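Local coordinates for pyruvate synthase subunit PorC (Thermotoga maritima MSB8, PDB 2RAA), which forms the gamma chain of a heterotetrameric pyruvate synthase, which converts pyruvate and CoA to acetyl-CoA and CO2 while reducing ferredoxin, at residues V88-E93 / L110-V115. Numbering follows the deposited sequence.
Sequences VVVIDE and LLVNTV
Val88, Val89 and Val90 pair in parallel with Leu110, Leu111 and Val112, the short strand axes running 4.7 Å apart and 10° from exact alignment. Three backbone hydrogen bonds join them: Leu111 N to Val88 O, Val90 N to Leu111 O, and Asn113 N to Val90 O, the last the longest at 3.1 Å.

At the C-terminal ends of the strands polar groups take over. Asn113 has CG anti to its backbone N (chi1 168°), and its ND2 gives a nearly straight bond of 2.9 Å to Ile91 O. That oxygen lies in the amide plane, whereas the nitrogen stands above the carbonyl plane. OD1 accepts from Ala136 N and ND2 also reaches Thr137 OG1, so both ends of the buried amide are gripped and its rotation is fixed. A water bridges the diverging backbones, accepting from Glu93 N and donating to Asn113 O. Farther out, Thr114 OG1 donates to Glu93 OE1 over 2.8 Å, meeting the carboxylate from above its plane; the two side chains cross at about a right angle. OE2 forms a salt bridge with Lys116, and an alanine in place of Glu93 would probably cost that lysine this salt bridge and leave the Thr114 hydroxyl without this acceptor.

Apolar contacts lie on both faces. Leu110 CD1 touches both Val88 CG1 (3.9 Å) and Val90 CG2 (4.2 Å), its side chain oblique to both valines, while on the other face Val89 and Leu111 lie side by side, CG2 near CD2.

The pair belongs to the parallel part of a mixed sheet with helices on both faces, flanked by 19-27 and 130-134. Strand 109-113 passes through helix 118-125 to its parallel neighbour 130-134, a beta-alpha-beta crossover. That helix covers Leu110 and Val112; across the sheet, Met153 of helix 150-161 packs on Val89 and Leu111.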
loop_
_atom_site.group_PDB
_atom_site.type_symbol
_atom_site.label_atom_id
_atom_site.label_comp_id
_atom_site.label_asym_id
_atom_site.label_seq_id
_atom_site.Cartn_x
_atom_site.Cartn_y
_atom_site.Cartn_z
ATOM N N VAL A 88 -5.003 6.083 -2.829
ATOM C CA VAL A 88 -5.463 5.753 -1.475
ATOM C C VAL A 88 -5.365 4.258 -1.393
ATOM O O VAL A 88 -5.816 3.565 -2.296
ATOM C CB VAL A 88 -6.926 6.261 -1.193
ATOM C CG1 VAL A 88 -7.465 5.695 0.092
ATOM C CG2 VAL A 88 -6.960 7.813 -1.137
ATOM N N VAL A 89 -4.760 3.777 -0.306
ATOM C CA VAL A 89 -4.455 2.371 -0.105
ATOM C C VAL A 89 -5.138 1.960 1.176
ATOM O O VAL A 89 -4.902 2.546 2.214
ATOM C CB VAL A 89 -2.934 2.134 0.051
ATOM C CG1 VAL A 89 -2.636 0.684 0.294
ATOM C CG2 VAL A 89 -2.180 2.633 -1.160
ATOM N N VAL A 90 -6.024 0.979 1.100
ATOM C CA VAL A 90 -6.797 0.565 2.262
ATOM C C VAL A 90 -6.445 -0.889 2.525
ATOM O O VAL A 90 -6.855 -1.773 1.810
ATOM C CB VAL A 90 -8.320 0.790 2.027
ATOM C CG1 VAL A 90 -9.143 0.223 3.162
ATOM C CG2 VAL A 90 -8.602 2.291 1.858
ATOM N N ILE A 91 -5.669 -1.130 3.563
ATOM C CA ILE A 91 -5.174 -2.458 3.809
ATOM C C ILE A 91 -6.110 -3.270 4.686
ATOM O O ILE A 91 -5.812 -4.449 4.970
ATOM C CB ILE A 91 -3.712 -2.451 4.386
ATOM C CG1 ILE A 91 -3.645 -1.943 5.818
ATOM C CG2 ILE A 91 -2.782 -1.635 3.488
ATOM C CD1 ILE A 91 -2.282 -2.110 6.412
ATOM N N ASP A 92 -7.218 -2.658 5.128
ATOM C CA ASP A 92 -8.262 -3.386 5.882
ATOM C C ASP A 92 -9.638 -3.022 5.343
ATOM O O ASP A 92 -10.109 -1.924 5.624
ATOM C CB ASP A 92 -8.159 -3.058 7.362
ATOM C CG ASP A 92 -9.230 -3.747 8.187
ATOM O OD1 ASP A 92 -10.205 -4.291 7.628
ATOM O OD2 ASP A 92 -9.086 -3.753 9.411
ATOM N N GLU A 93 -10.285 -3.932 4.597
ATOM C CA GLU A 93 -11.554 -3.602 3.881
ATOM C C GLU A 93 -12.600 -2.978 4.797
ATOM O O GLU A 93 -13.434 -2.177 4.405
ATOM C CB GLU A 93 -12.143 -4.827 3.163
ATOM C CG GLU A 93 -12.406 -6.044 4.046
ATOM C CD GLU A 93 -13.246 -7.119 3.354
ATOM O OE1 GLU A 93 -12.778 -7.760 2.347
ATOM O OE2 GLU A 93 -14.384 -7.325 3.857
ATOM N N LEU A 110 -7.719 3.772 -6.164
ATOM C CA LEU A 110 -8.091 3.256 -4.862
ATOM C C LEU A 110 -7.631 1.802 -4.892
ATOM O O LEU A 110 -8.097 1.011 -5.706
ATOM C CB LEU A 110 -9.580 3.392 -4.626
ATOM C CG LEU A 110 -10.193 2.765 -3.399
ATOM C CD1 LEU A 110 -9.490 3.191 -2.109
ATOM C CD2 LEU A 110 -11.678 3.144 -3.389
ATOM N N LEU A 111 -6.673 1.483 -4.026
ATOM C CA LEU A 111 -6.094 0.148 -3.949
ATOM C C LEU A 111 -6.552 -0.452 -2.617
ATOM O O LEU A 111 -6.451 0.216 -1.571
ATOM C CB LEU A 111 -4.555 0.245 -4.054
ATOM C CG LEU A 111 -3.748 -1.028 -3.744
ATOM C CD1 LEU A 111 -4.068 -2.160 -4.719
ATOM C CD2 LEU A 111 -2.250 -0.715 -3.656
ATOM N N VAL A 112 -7.070 -1.690 -2.654
ATOM C CA VAL A 112 -7.687 -2.324 -1.476
ATOM C C VAL A 112 -7.300 -3.790 -1.314
ATOM O O VAL A 112 -7.173 -4.527 -2.277
ATOM C CB VAL A 112 -9.253 -2.200 -1.500
ATOM C CG1 VAL A 112 -9.872 -2.569 -0.151
ATOM C CG2 VAL A 112 -9.691 -0.777 -1.860
ATOM N N ASN A 113 -7.112 -4.183 -0.054
ATOM C CA ASN A 113 -6.816 -5.557 0.354
ATOM C C ASN A 113 -8.175 -6.130 0.603
ATOM O O ASN A 113 -8.805 -5.848 1.623
ATOM C CB ASN A 113 -5.999 -5.593 1.662
ATOM C CG ASN A 113 -5.914 -6.988 2.279
ATOM O OD1 ASN A 113 -5.906 -7.984 1.575
ATOM N ND2 ASN A 113 -5.794 -7.048 3.607
ATOM N N THR A 114 -8.660 -6.907 -0.342
ATOM C CA THR A 114 -9.989 -7.429 -0.209
ATOM C C THR A 114 -10.172 -8.599 -1.092
ATOM O O THR A 114 -9.572 -8.670 -2.154
ATOM C CB THR A 114 -11.037 -6.377 -0.622
ATOM O OG1 THR A 114 -12.345 -6.848 -0.274
ATOM C CG2 THR A 114 -10.951 -6.048 -2.138
ATOM N N VAL A 115 -11.020 -9.516 -0.653
ATOM C CA VAL A 115 -11.416 -10.648 -1.494
ATOM C C VAL A 115 -12.694 -10.326 -2.292
ATOM O O VAL A 115 -13.108 -11.115 -3.111
ATOM C CB VAL A 115 -11.620 -11.917 -0.664
ATOM C CG1 VAL A 115 -12.947 -11.836 0.117
ATOM C CG2 VAL A 115 -11.555 -13.123 -1.562
HETATM O O HOH W 1 -9.161 -6.394 4.249
#